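Local coordinates for protein glutathione S-transferase delta (Bombyx mori, PDB 3VK9) that probably conjugates glutathione to electrophilic substrates, working as a homodimeric delta-class glutathione transferase, at residues 105-109 / 135-139; 12-16 / 163-167; 114-119 / 209-214; 145-149 / 183-188; 109-113 / 128-134. One frame throughout, in Å; residues are numbered along the deposited sequence.

Interaction 1: residues 105-109 / 135-139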
# COMPACT_ATOMS: atom_id res chain seq x y z
N THR A 105 3.59 6.18 -1.09
CA THR A 105 4.10 7.51 -1.37
C THR A 105 4.98 8.06 -0.26
O THR A 105 6.19 8.21 -0.45
CB THR A 105 2.96 8.50 -1.69
OG1 THR A 105 2.23 8.04 -2.83
CG2 THR A 105 3.52 9.91 -1.98
N LEU A 106 4.40 8.35 0.90
CA LEU A 106 5.15 9.03 1.95
C LEU A 106 6.30 8.17 2.47
O LEU A 106 7.47 8.57 2.40
CB LEU A 106 4.25 9.50 3.10
CG LEU A 106 4.90 10.58 3.98
CD1 LEU A 106 3.92 11.69 4.27
CD2 LEU A 106 5.49 9.99 5.27
N TYR A 107 5.98 6.99 2.96
CA TYR A 107 7.03 6.18 3.55
C TYR A 107 7.97 5.62 2.48
O TYR A 107 9.17 5.51 2.69
CB TYR A 107 6.47 5.08 4.46
CG TYR A 107 7.59 4.38 5.19
CD1 TYR A 107 8.14 4.93 6.33
CD2 TYR A 107 8.12 3.20 4.72
CE1 TYR A 107 9.19 4.32 6.99
CE2 TYR A 107 9.17 2.57 5.37
CZ TYR A 107 9.70 3.14 6.51
OH TYR A 107 10.74 2.52 7.17
N GLN A 108 7.43 5.33 1.31
CA GLN A 108 8.27 4.85 0.21
C GLN A 108 9.31 5.90 -0.15
O GLN A 108 10.48 5.59 -0.32
CB GLN A 108 7.41 4.51 -1.01
CG GLN A 108 8.21 3.93 -2.15
CD GLN A 108 8.85 2.60 -1.77
OE1 GLN A 108 8.17 1.63 -1.45
NE2 GLN A 108 10.19 2.57 -1.80
N ARG A 109 8.87 7.15 -0.27
CA ARG A 109 9.78 8.21 -0.67
C ARG A 109 10.81 8.44 0.40
O ARG A 109 11.99 8.63 0.09
CB ARG A 109 9.00 9.50 -0.98
CG ARG A 109 8.26 9.37 -2.29
CD ARG A 109 7.36 10.54 -2.56
NE ARG A 109 6.67 10.34 -3.83
CZ ARG A 109 6.13 11.32 -4.54
NH1 ARG A 109 6.23 12.57 -4.10
NH2 ARG A 109 5.52 11.06 -5.68
N ALA A 135 5.69 14.75 -0.90
CA ALA A 135 4.78 13.90 -0.15
C ALA A 135 4.23 14.67 1.06
O ALA A 135 3.04 14.59 1.38
CB ALA A 135 5.48 12.64 0.28
N LEU A 136 5.09 15.43 1.71
CA LEU A 136 4.70 16.22 2.86
C LEU A 136 3.75 17.36 2.48
O LEU A 136 2.86 17.71 3.24
CB LEU A 136 5.93 16.79 3.57
CG LEU A 136 6.75 15.81 4.43
CD1 LEU A 136 8.13 16.40 4.81
CD2 LEU A 136 5.96 15.42 5.68
N GLN A 137 3.97 17.94 1.31
CA GLN A 137 3.08 18.97 0.80
C GLN A 137 1.68 18.41 0.56
O GLN A 137 0.68 19.05 0.88
CB GLN A 137 3.65 19.59 -0.49
CG GLN A 137 4.84 20.50 -0.24
CD GLN A 137 5.78 20.61 -1.43
OE1 GLN A 137 5.39 20.38 -2.58
NE2 GLN A 137 7.04 20.94 -1.15
N LEU A 138 1.61 17.21 0.01
CA LEU A 138 0.34 16.50 -0.15
C LEU A 138 -0.33 16.26 1.21
O LEU A 138 -1.54 16.46 1.37
CB LEU A 138 0.54 15.18 -0.89
CG LEU A 138 0.88 15.31 -2.38
CD1 LEU A 138 1.31 13.96 -2.97
CD2 LEU A 138 -0.31 15.87 -3.16
N LEU A 139 0.46 15.85 2.20
CA LEU A 139 -0.08 15.59 3.54
C LEU A 139 -0.63 16.90 4.10
O LEU A 139 -1.71 16.95 4.69
CB LEU A 139 1.00 15.02 4.47
CG LEU A 139 0.56 14.71 5.90
CD1 LEU A 139 -0.72 13.87 5.93
CD2 LEU A 139 1.67 13.99 6.69
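Ala135 is the point on which the two helices close. Its CB points at helix 89-119 and lies 4.0 Å from Leu106 CA, 4.0 Å from Thr105 CG2 and 4.0 Å from Arg109 CD, so one methyl group fills the space framed by a single turn. The m rotamer of Thr105 (chi1 -59°) lets its two branches serve different partners: CG2 faces Ala135, while OG1 is hydrogen-bonded to Gln51 of the second subunit. Arg109 leaves the helix as m and then runs extended, with chi2 and chi3 both t. Its aliphatic part therefore lies along Ala135, and NH1 reaches the carbonyl of Lys131. Leu106 starts sideways to the partner, but with chi1 t and chi2 at 135°, between wells, its end turns inward; in the conformer given here, one of two modelled, CD1 lies 4.0 Å from Leu139 CD2, which the t,p rotamer of Leu139 brings forward, and 4.5 Å from Leu136 CD2. The segment axes pass 10.0 Å apart and cross at -156°, a nearly antiparallel pairing of helices 89-119 and 126-142 that is characteristic of the all-helical C-terminal domain of glutathione transferases.

Interaction 2: residues 12-16 / 163-167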
# COMPACT_ATOMS: atom_id res chain seq x y z
N ALA A 12 8.95 1.58 12.02
CA ALA A 12 7.72 2.37 11.89
C ALA A 12 6.48 1.49 11.68
O ALA A 12 5.46 1.68 12.34
CB ALA A 12 7.84 3.42 10.78
N PRO A 13 6.55 0.52 10.75
CA PRO A 13 5.33 -0.29 10.63
C PRO A 13 4.99 -1.04 11.91
O PRO A 13 3.81 -1.23 12.19
CB PRO A 13 5.65 -1.26 9.48
CG PRO A 13 7.10 -1.05 9.16
CD PRO A 13 7.44 0.33 9.60
N CYS A 14 6.00 -1.43 12.69
CA CYS A 14 5.73 -2.07 13.97
C CYS A 14 5.05 -1.10 14.93
O CYS A 14 4.13 -1.48 15.63
CB CYS A 14 7.02 -2.59 14.61
SG CYS A 14 7.65 -4.07 13.78
N ARG A 15 5.54 0.14 14.97
CA ARG A 15 4.95 1.16 15.83
C ARG A 15 3.50 1.49 15.44
O ARG A 15 2.70 1.87 16.28
CB ARG A 15 5.84 2.42 15.83
CG ARG A 15 7.19 2.19 16.55
CD ARG A 15 8.07 3.44 16.63
NE ARG A 15 9.01 3.52 15.52
CZ ARG A 15 8.98 4.44 14.57
NH1 ARG A 15 8.04 5.39 14.58
NH2 ARG A 15 9.89 4.43 13.61
N ALA A 16 3.18 1.36 14.16
CA ALA A 16 1.80 1.55 13.71
C ALA A 16 0.89 0.55 14.43
O ALA A 16 -0.19 0.90 14.92
CB ALA A 16 1.69 1.38 12.21
N ALA A 163 3.52 7.06 12.62
CA ALA A 163 4.68 6.19 12.79
C ALA A 163 5.70 6.45 11.69
O ALA A 163 6.91 6.49 11.94
CB ALA A 163 4.27 4.72 12.82
N SER A 164 5.22 6.64 10.46
CA SER A 164 6.10 7.01 9.34
C SER A 164 6.70 8.42 9.52
O SER A 164 7.92 8.57 9.59
CB SER A 164 5.34 6.93 8.02
OG SER A 164 4.89 5.61 7.80
N VAL A 165 5.84 9.43 9.59
CA VAL A 165 6.28 10.83 9.72
C VAL A 165 7.24 11.07 10.88
O VAL A 165 8.24 11.78 10.72
CB VAL A 165 5.09 11.83 9.86
CG1 VAL A 165 5.63 13.23 10.12
CG2 VAL A 165 4.20 11.81 8.60
N SER A 166 6.95 10.50 12.04
CA SER A 166 7.87 10.63 13.17
C SER A 166 9.29 10.11 12.84
O SER A 166 10.28 10.72 13.23
CB SER A 166 7.30 9.98 14.45
OG SER A 166 7.22 8.56 14.36
N SER A 167 9.38 9.01 12.10
CA SER A 167 10.68 8.48 11.71
C SER A 167 11.57 9.53 11.01
O SER A 167 12.79 9.41 11.03
CB SER A 167 10.54 7.24 10.82
OG SER A 167 9.60 6.34 11.37
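The guanidinium of Arg15 supplies the polar links between these helices. The straightest of them runs from Arg15 NH2 to Ser167 OG, 3.0 Å long with an angle of 172° at the hydrogen, and a second joins Arg15 NH1 to Ala163 O at 3.1 Å. A weak third bond, from Arg15 NH1 to Ser166 OG, measures 3.3 Å. The Ser167 hydroxyl is used twice, because OG also donates to Ala163 O, 2.8 Å away and one turn back on its own helix; that carbonyl thus accepts from both the serine and the arginine. Asn199, on helix 195-213, is bonded to Arg15 NH1 as well and to Ser166 OG, which is also hydrogen-bonded to Ile162 O on its own helix. The centre of this buried contact lies about 3 Å from the centre of the chain, where the two domains of the glutathione transferase fold meet: helix 12-24 belongs to the thioredoxin-like N-terminal domain and helix 156-167 to the helical C-terminal domain. Small residues make the close approach possible. The segment axes come within 8.9 Å at 139°, and Ala163 CB lies 3.3 Å from Ala12 O and 4.3 Å from both Ala12 CB and Ala16 CB. Beside this alanine cluster, Ala12 CB rests 3.5 Å from Ser167 OG, and Tyr107 of helix 89-119 covers Ala12 and Ser164.

Interaction 3: residues 114-119 / 209-214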
# COMPACT_ATOMS: atom_id res chain seq x y z
N PHE A 114 16.27 8.05 2.55
CA PHE A 114 17.01 7.93 3.82
C PHE A 114 17.85 6.66 3.99
O PHE A 114 18.98 6.73 4.47
CB PHE A 114 16.03 8.07 4.99
CG PHE A 114 16.70 8.35 6.31
CD1 PHE A 114 17.67 9.32 6.41
CD2 PHE A 114 16.34 7.65 7.45
CE1 PHE A 114 18.29 9.58 7.63
CE2 PHE A 114 16.95 7.91 8.67
CZ PHE A 114 17.91 8.87 8.76
N TYR A 115 17.31 5.50 3.63
CA TYR A 115 17.97 4.24 3.97
C TYR A 115 19.24 3.95 3.16
O TYR A 115 20.14 3.28 3.66
CB TYR A 115 16.98 3.07 3.93
CG TYR A 115 15.93 3.14 5.03
CD1 TYR A 115 16.25 3.60 6.30
CD2 TYR A 115 14.63 2.75 4.80
CE1 TYR A 115 15.29 3.67 7.31
CE2 TYR A 115 13.66 2.81 5.80
CZ TYR A 115 14.00 3.27 7.05
OH TYR A 115 13.04 3.33 8.04
N PRO A 116 19.32 4.45 1.92
CA PRO A 116 20.62 4.41 1.24
C PRO A 116 21.70 5.16 2.03
O PRO A 116 22.85 4.72 2.04
CB PRO A 116 20.35 5.12 -0.09
CG PRO A 116 18.90 4.85 -0.35
CD PRO A 116 18.24 4.85 1.00
N GLN A 117 21.34 6.27 2.67
CA GLN A 117 22.32 7.04 3.43
C GLN A 117 22.74 6.31 4.71
O GLN A 117 23.90 6.34 5.11
CB GLN A 117 21.77 8.41 3.80
CG GLN A 117 21.17 9.19 2.65
CD GLN A 117 20.70 10.56 3.11
OE1 GLN A 117 21.48 11.32 3.69
NE2 GLN A 117 19.43 10.87 2.87
N VAL A 118 21.78 5.65 5.34
CA VAL A 118 22.02 5.00 6.62
C VAL A 118 22.73 3.65 6.47
O VAL A 118 23.65 3.34 7.23
CB VAL A 118 20.71 4.79 7.40
CG1 VAL A 118 20.99 4.21 8.77
CG2 VAL A 118 19.95 6.11 7.51
N PHE A 119 22.30 2.86 5.49
CA PHE A 119 22.80 1.49 5.36
C PHE A 119 23.73 1.24 4.18
O PHE A 119 24.23 0.13 4.01
CB PHE A 119 21.64 0.50 5.32
CG PHE A 119 20.78 0.54 6.53
CD1 PHE A 119 19.54 1.17 6.51
CD2 PHE A 119 21.21 -0.05 7.71
CE1 PHE A 119 18.76 1.21 7.63
CE2 PHE A 119 20.42 -0.02 8.84
CZ PHE A 119 19.20 0.61 8.81
N LEU A 209 19.78 3.56 16.34
CA LEU A 209 20.32 2.74 15.26
C LEU A 209 20.91 3.66 14.21
O LEU A 209 22.03 3.44 13.75
CB LEU A 209 19.23 1.88 14.63
CG LEU A 209 19.56 0.58 13.86
CD1 LEU A 209 18.38 0.19 12.97
CD2 LEU A 209 20.83 0.69 13.02
N VAL A 210 20.16 4.70 13.84
CA VAL A 210 20.62 5.68 12.84
C VAL A 210 21.94 6.35 13.22
O VAL A 210 22.88 6.35 12.43
CB VAL A 210 19.55 6.76 12.54
CG1 VAL A 210 20.15 7.88 11.70
CG2 VAL A 210 18.38 6.14 11.82
N ASN A 211 22.02 6.91 14.43
CA ASN A 211 23.27 7.51 14.89
C ASN A 211 24.44 6.54 14.80
O ASN A 211 25.53 6.88 14.32
CB ASN A 211 23.15 8.01 16.32
CG ASN A 211 22.25 9.22 16.43
OD1 ASN A 211 22.14 10.01 15.50
ND2 ASN A 211 21.59 9.36 17.58
N SER A 212 24.22 5.32 15.28
CA SER A 212 25.25 4.30 15.29
C SER A 212 25.77 4.02 13.87
O SER A 212 26.98 3.91 13.66
CB SER A 212 24.72 3.02 15.93
OG SER A 212 25.76 2.07 16.09
N MET A 213 24.85 3.92 12.91
CA MET A 213 25.20 3.61 11.52
C MET A 213 25.84 4.79 10.81
O MET A 213 26.67 4.61 9.92
CB MET A 213 23.95 3.18 10.74
CG MET A 213 23.41 1.82 11.09
SD MET A 213 24.33 0.50 10.27
CE MET A 213 23.27 -0.89 10.65
N LEU A 214 25.44 6.00 11.19
CA LEU A 214 26.01 7.20 10.60
C LEU A 214 27.27 7.61 11.35
O LEU A 214 27.96 8.55 10.96
CB LEU A 214 25.00 8.36 10.59
CG LEU A 214 23.66 8.16 9.86
CD1 LEU A 214 22.75 9.38 10.05
CD2 LEU A 214 23.86 7.88 8.38
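Val118, Phe119 and Met213 lose the most surface where the last turns of two helices meet. Val118 is buried between neighbours: its CG1 lies 3.7 Å from Met213 CB and 4.5 Å from Val210 CG2, and its CG2 is 4.4 Å from Leu214 CD2. The backbone takes part too, Val118 O sitting 3.5 Å from Met213 CB. The contact ties the C-terminal end of helix 89-119, kinked around Pro116 and Gln117, to that of helix 195-213, the last helix of the C-terminal helical domain; the segment axes are 9.7 Å apart and inclined at 54°. Phe119 and Met213 form a Met-aromatic contact at the exposed side. Met213 CE meets the ring edge 3.5 Å from Phe119 CE2, and SD lies 5.1 Å from the ring centroid in an oblique position. Leu209 CD2 adds a looser touch, 4.3 Å from Phe119 CE2. Deeper in, Phe114 CZ approaches Val210 CG1 to 3.8 Å, while the Phe114 ring also meets Phe110 and packs on Phe206.

Interaction 4: residues 145-149 / 183-188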
# COMPACT_ATOMS: atom_id res chain seq x y z
N GLY A 145 -7.71 22.52 7.01
CA GLY A 145 -9.02 22.60 7.63
C GLY A 145 -9.46 21.32 8.33
O GLY A 145 -10.65 21.15 8.61
N GLN A 146 -8.52 20.42 8.60
CA GLN A 146 -8.84 19.13 9.21
C GLN A 146 -8.01 18.81 10.45
O GLN A 146 -6.79 18.98 10.46
CB GLN A 146 -8.63 18.02 8.18
CG GLN A 146 -9.49 18.22 6.94
CD GLN A 146 -10.91 17.73 7.15
OE1 GLN A 146 -11.13 16.67 7.75
NE2 GLN A 146 -11.87 18.48 6.64
N LYS A 147 -8.67 18.34 11.50
CA LYS A 147 -7.98 17.91 12.72
C LYS A 147 -7.15 16.65 12.51
O LYS A 147 -6.03 16.55 12.99
CB LYS A 147 -9.02 17.63 13.82
CG LYS A 147 -8.44 17.44 15.22
CD LYS A 147 -9.57 17.11 16.19
CE LYS A 147 -9.33 17.61 17.60
NZ LYS A 147 -8.22 16.90 18.28
N TYR A 148 -7.74 15.69 11.80
CA TYR A 148 -7.08 14.41 11.55
C TYR A 148 -7.01 14.17 10.05
O TYR A 148 -7.58 14.92 9.27
CB TYR A 148 -7.84 13.27 12.24
CG TYR A 148 -7.80 13.32 13.75
CD1 TYR A 148 -6.63 13.00 14.44
CD2 TYR A 148 -8.91 13.69 14.50
CE1 TYR A 148 -6.57 13.04 15.82
CE2 TYR A 148 -8.87 13.73 15.91
CZ TYR A 148 -7.68 13.40 16.55
OH TYR A 148 -7.59 13.43 17.94
N VAL A 149 -6.30 13.12 9.66
CA VAL A 149 -5.92 12.96 8.27
C VAL A 149 -7.02 12.30 7.44
O VAL A 149 -7.03 12.40 6.21
CB VAL A 149 -4.57 12.18 8.16
CG1 VAL A 149 -4.80 10.67 8.27
CG2 VAL A 149 -3.84 12.53 6.86
N ARG A 183 0.69 20.88 13.13
CA ARG A 183 -0.51 20.89 13.98
C ARG A 183 -1.03 19.48 14.24
O ARG A 183 -1.23 19.06 15.38
CB ARG A 183 -1.61 21.75 13.33
CG ARG A 183 -2.94 21.67 14.07
CD ARG A 183 -4.04 22.54 13.43
NE ARG A 183 -4.16 22.42 11.97
CZ ARG A 183 -4.65 21.37 11.32
NH1 ARG A 183 -5.05 20.28 11.98
NH2 ARG A 183 -4.73 21.38 9.99
N TRP A 184 -1.24 18.74 13.17
CA TRP A 184 -1.68 17.34 13.24
C TRP A 184 -0.73 16.46 14.07
O TRP A 184 -1.16 15.70 14.94
CB TRP A 184 -1.86 16.80 11.82
CG TRP A 184 -1.93 15.32 11.70
CD1 TRP A 184 -3.04 14.53 11.84
CD2 TRP A 184 -0.84 14.43 11.43
NE1 TRP A 184 -2.71 13.21 11.65
CE2 TRP A 184 -1.36 13.12 11.40
CE3 TRP A 184 0.52 14.62 11.19
CZ2 TRP A 184 -0.56 12.00 11.16
CZ3 TRP A 184 1.32 13.52 10.94
CH2 TRP A 184 0.77 12.22 10.93
N TYR A 185 0.57 16.55 13.80
CA TYR A 185 1.58 15.82 14.57
C TYR A 185 1.33 15.98 16.07
O TYR A 185 1.23 14.99 16.81
CB TYR A 185 2.97 16.35 14.22
CG TYR A 185 4.14 15.46 14.61
CD1 TYR A 185 4.23 14.14 14.13
CD2 TYR A 185 5.19 15.96 15.39
CE1 TYR A 185 5.32 13.34 14.47
CE2 TYR A 185 6.29 15.15 15.72
CZ TYR A 185 6.35 13.85 15.26
OH TYR A 185 7.42 13.05 15.59
N GLU A 186 1.23 17.23 16.51
CA GLU A 186 0.98 17.52 17.91
C GLU A 186 -0.34 16.95 18.41
O GLU A 186 -0.39 16.38 19.50
CB GLU A 186 1.01 19.03 18.18
CG GLU A 186 0.76 19.35 19.64
CD GLU A 186 0.68 20.83 19.91
OE1 GLU A 186 0.45 21.62 18.96
OE2 GLU A 186 0.83 21.21 21.09
N THR A 187 -1.40 17.10 17.63
CA THR A 187 -2.70 16.59 18.02
C THR A 187 -2.65 15.08 18.25
O THR A 187 -3.17 14.56 19.24
CB THR A 187 -3.78 16.86 16.92
OG1 THR A 187 -3.90 18.27 16.69
CG2 THR A 187 -5.14 16.30 17.34
N VAL A 188 -2.03 14.36 17.33
CA VAL A 188 -2.01 12.91 17.42
C VAL A 188 -1.16 12.46 18.61
O VAL A 188 -1.57 11.59 19.38
CB VAL A 188 -1.59 12.27 16.10
CG1 VAL A 188 -1.39 10.76 16.26
CG2 VAL A 188 -2.68 12.56 15.05
O HOH W 1 -5.54 24.16 8.41
O HOH W 2 -4.98 18.59 14.40
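Gly145, with a positive phi of 70°, lies early in the loop between helices 126-142 and 156-167. Gly145 N donates to water 1 at 3.1 Å, and the same water is held weakly by Arg183 NH2 at 3.3 Å. Gln146 contributes its backbone: Gln146 O lies at the edge of the guanidinium and accepts a 2.7 Å hydrogen bond from Arg183 NH1. A weak second bond runs from Arg183 NH2 to Gln146 O at 3.2 Å. Leu143 O, two residues before Gly145 in the same loop, is a further acceptor for Arg183 NH2. At Lys147 the carbonyl is bridged by water 2, which lies 2.7 Å from Lys147 O, 3.0 Å from Arg183 NH1 and 2.6 Å from Thr187 OG1, while the side chain, t at chi1 and chi2 but bent at its end by chi4 m, brings Lys147 NZ to 3.3 Å from Thr187 CG2. Tyr148 then turns its ring edge to Val188, Tyr148 CE1 to Val188 CG2 being 4.0 Å, and its hydroxyl is bonded to Thr191 farther along the helix. Val149 CB packs 4.1 Å from Trp184 NE1; Asp158 OD1 accepts from both that indole nitrogen and Val149 N. The direct and water-mediated polar links to Arg183 thus use loop backbone atoms and follow the loop's path, while Lys147, Tyr148 and Val149 add side-chain packing.

Interaction 5: residues 109-113 / 128-134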
# COMPACT_ATOMS: atom_id res chain seq x y z
N ARG A 109 8.87 7.15 -0.27
CA ARG A 109 9.78 8.21 -0.67
C ARG A 109 10.81 8.44 0.40
O ARG A 109 11.99 8.63 0.09
CB ARG A 109 9.00 9.50 -0.98
CG ARG A 109 8.26 9.37 -2.29
CD ARG A 109 7.36 10.54 -2.56
NE ARG A 109 6.67 10.34 -3.83
CZ ARG A 109 6.13 11.32 -4.54
NH1 ARG A 109 6.23 12.57 -4.10
NH2 ARG A 109 5.52 11.06 -5.68
N PHE A 110 10.37 8.40 1.66
CA PHE A 110 11.28 8.57 2.78
C PHE A 110 12.31 7.46 2.81
O PHE A 110 13.49 7.72 2.93
CB PHE A 110 10.54 8.62 4.12
CG PHE A 110 11.47 8.56 5.32
CD1 PHE A 110 12.30 9.63 5.63
CD2 PHE A 110 11.53 7.42 6.12
CE1 PHE A 110 13.17 9.58 6.73
CE2 PHE A 110 12.40 7.35 7.21
CZ PHE A 110 13.22 8.44 7.52
N SER A 111 11.84 6.23 2.72
CA SER A 111 12.70 5.07 2.62
C SER A 111 13.73 5.26 1.50
O SER A 111 14.94 5.07 1.72
CB SER A 111 11.84 3.82 2.36
OG SER A 111 12.65 2.67 2.23
N ASP A 112 13.27 5.64 0.31
CA ASP A 112 14.16 5.80 -0.85
C ASP A 112 15.25 6.83 -0.61
O ASP A 112 16.40 6.69 -1.05
CB ASP A 112 13.38 6.16 -2.12
CG ASP A 112 12.59 4.98 -2.68
OD1 ASP A 112 12.82 3.84 -2.22
OD2 ASP A 112 11.75 5.21 -3.57
N TYR A 113 14.87 7.88 0.12
CA TYR A 113 15.77 8.99 0.38
C TYR A 113 16.78 8.66 1.48
O TYR A 113 17.98 8.93 1.35
CB TYR A 113 14.95 10.21 0.82
CG TYR A 113 15.79 11.34 1.34
CD1 TYR A 113 16.68 12.00 0.49
CD2 TYR A 113 15.70 11.76 2.66
CE1 TYR A 113 17.47 13.04 0.95
CE2 TYR A 113 16.48 12.81 3.13
CZ TYR A 113 17.36 13.45 2.27
OH TYR A 113 18.15 14.49 2.71
N LYS A 128 15.67 13.02 -4.53
CA LYS A 128 14.92 12.17 -3.61
C LYS A 128 14.41 12.99 -2.41
O LYS A 128 13.32 12.74 -1.91
CB LYS A 128 15.73 10.96 -3.18
CG LYS A 128 16.00 9.97 -4.31
CD LYS A 128 17.01 8.89 -3.87
CE LYS A 128 17.41 7.96 -5.02
NZ LYS A 128 16.23 7.33 -5.68
N ASN A 129 15.20 13.97 -1.96
CA ASN A 129 14.75 14.88 -0.90
C ASN A 129 13.48 15.58 -1.34
O ASN A 129 12.48 15.60 -0.62
CB ASN A 129 15.82 15.92 -0.57
CG ASN A 129 15.43 16.81 0.62
OD1 ASN A 129 14.43 17.53 0.57
ND2 ASN A 129 16.23 16.75 1.68
N GLU A 130 13.51 16.16 -2.54
CA GLU A 130 12.35 16.86 -3.08
C GLU A 130 11.09 15.98 -3.18
O GLU A 130 9.98 16.45 -2.94
CB GLU A 130 12.68 17.51 -4.43
CG GLU A 130 13.52 18.77 -4.28
CD GLU A 130 12.89 19.78 -3.32
OE1 GLU A 130 13.64 20.35 -2.49
OE2 GLU A 130 11.66 20.02 -3.40
N LYS A 131 11.27 14.71 -3.51
CA LYS A 131 10.13 13.80 -3.58
C LYS A 131 9.50 13.65 -2.19
O LYS A 131 8.27 13.56 -2.06
CB LYS A 131 10.54 12.45 -4.16
CG LYS A 131 10.80 12.47 -5.67
CD LYS A 131 9.75 11.65 -6.41
CE LYS A 131 9.69 12.03 -7.90
NZ LYS A 131 8.93 13.30 -8.16
N VAL A 132 10.32 13.63 -1.15
CA VAL A 132 9.79 13.60 0.21
C VAL A 132 9.05 14.91 0.53
O VAL A 132 7.98 14.88 1.13
CB VAL A 132 10.88 13.35 1.26
CG1 VAL A 132 10.27 13.39 2.66
CG2 VAL A 132 11.57 12.03 1.01
N GLN A 133 9.63 16.04 0.14
CA GLN A 133 8.98 17.34 0.37
C GLN A 133 7.59 17.32 -0.28
O GLN A 133 6.61 17.78 0.31
CB GLN A 133 9.82 18.50 -0.19
CG GLN A 133 11.26 18.58 0.37
CD GLN A 133 11.31 18.89 1.87
OE1 GLN A 133 10.34 19.37 2.45
NE2 GLN A 133 12.46 18.61 2.49
N GLU A 134 7.50 16.78 -1.50
CA GLU A 134 6.22 16.75 -2.21
C GLU A 134 5.21 15.84 -1.49
O GLU A 134 4.01 16.10 -1.50
CB GLU A 134 6.39 16.29 -3.66
CG GLU A 134 7.31 17.16 -4.50
CD GLU A 134 7.66 16.53 -5.84
OE1 GLU A 134 7.26 15.36 -6.09
OE2 GLU A 134 8.33 17.21 -6.65
O HOH W 3 12.37 10.11 -2.11
O HOH W 4 16.82 5.22 -3.41
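Two antiparallel helices, their segment axes 8.6 Å apart at a crossing angle of -160°, are joined by polar groups along both margins of an apolar seam. Arg109 NH1 donates to Lys131 O at 3.1 Å and forms a long, weak salt bridge with Glu134 OE1 at 3.6 Å. Glu134 OE1 also receives a weak 3.4 Å salt bridge from Lys131 NZ, so one carboxylate oxygen serves two cations, while Lys131 CD lies over a face of the guanidinium. Tyr113 OH accepts from Asn129 ND2 at 3.1 Å; Asn129 OD1 in turn accepts a hydrogen bond from Gln133 NE2 at 3.0 Å. Water 3 donates to Arg109 O (2.7 Å) and to Lys128 O (2.8 Å), both of which already accept helical NH groups. Water 4 donates to Asp112 O at 2.8 Å and is held weakly by Lys128 NZ at 3.2 Å. Between these groups Val132 CG2 packs 3.8 Å from Tyr113 CB, and Asn129 CA makes a CH-pi contact with the Tyr113 ring, 4.1 Å from its centroid. Arg109, Lys131 and Glu134, none of them buried, thus carry the ionic links, whereas the buried Tyr113 has its hydroxyl satisfied by both Asn129 and Asp172.

How the interactions relate
Interactions 1 and 5 are successive parts of one antiparallel helix pair, their centres about 7 Å apart, and share Arg109; interaction 3 uses the far end of helix 89-119, its centre about 20 Å from that of interaction 1. Interaction 2 joins this helical domain to the thioredoxin-like one. It touches interaction 1 through Leu106 CD2 and Val165 CG2 (4.0 Å), and interaction 4 through Val165 CG2 and Trp184 CZ3 (4.1 Å). Leu139 CD1 and Val149 CG2 (3.5 Å) complete the core between interactions 1 and 4. Tyr107 OH and Tyr115 OH, 2.6 Å apart and probably hydrogen-bonded, link interactions 1 and 3. In this family, substrates generally bind in the cleft between the domains, so interaction 2 probably lies nearest the site.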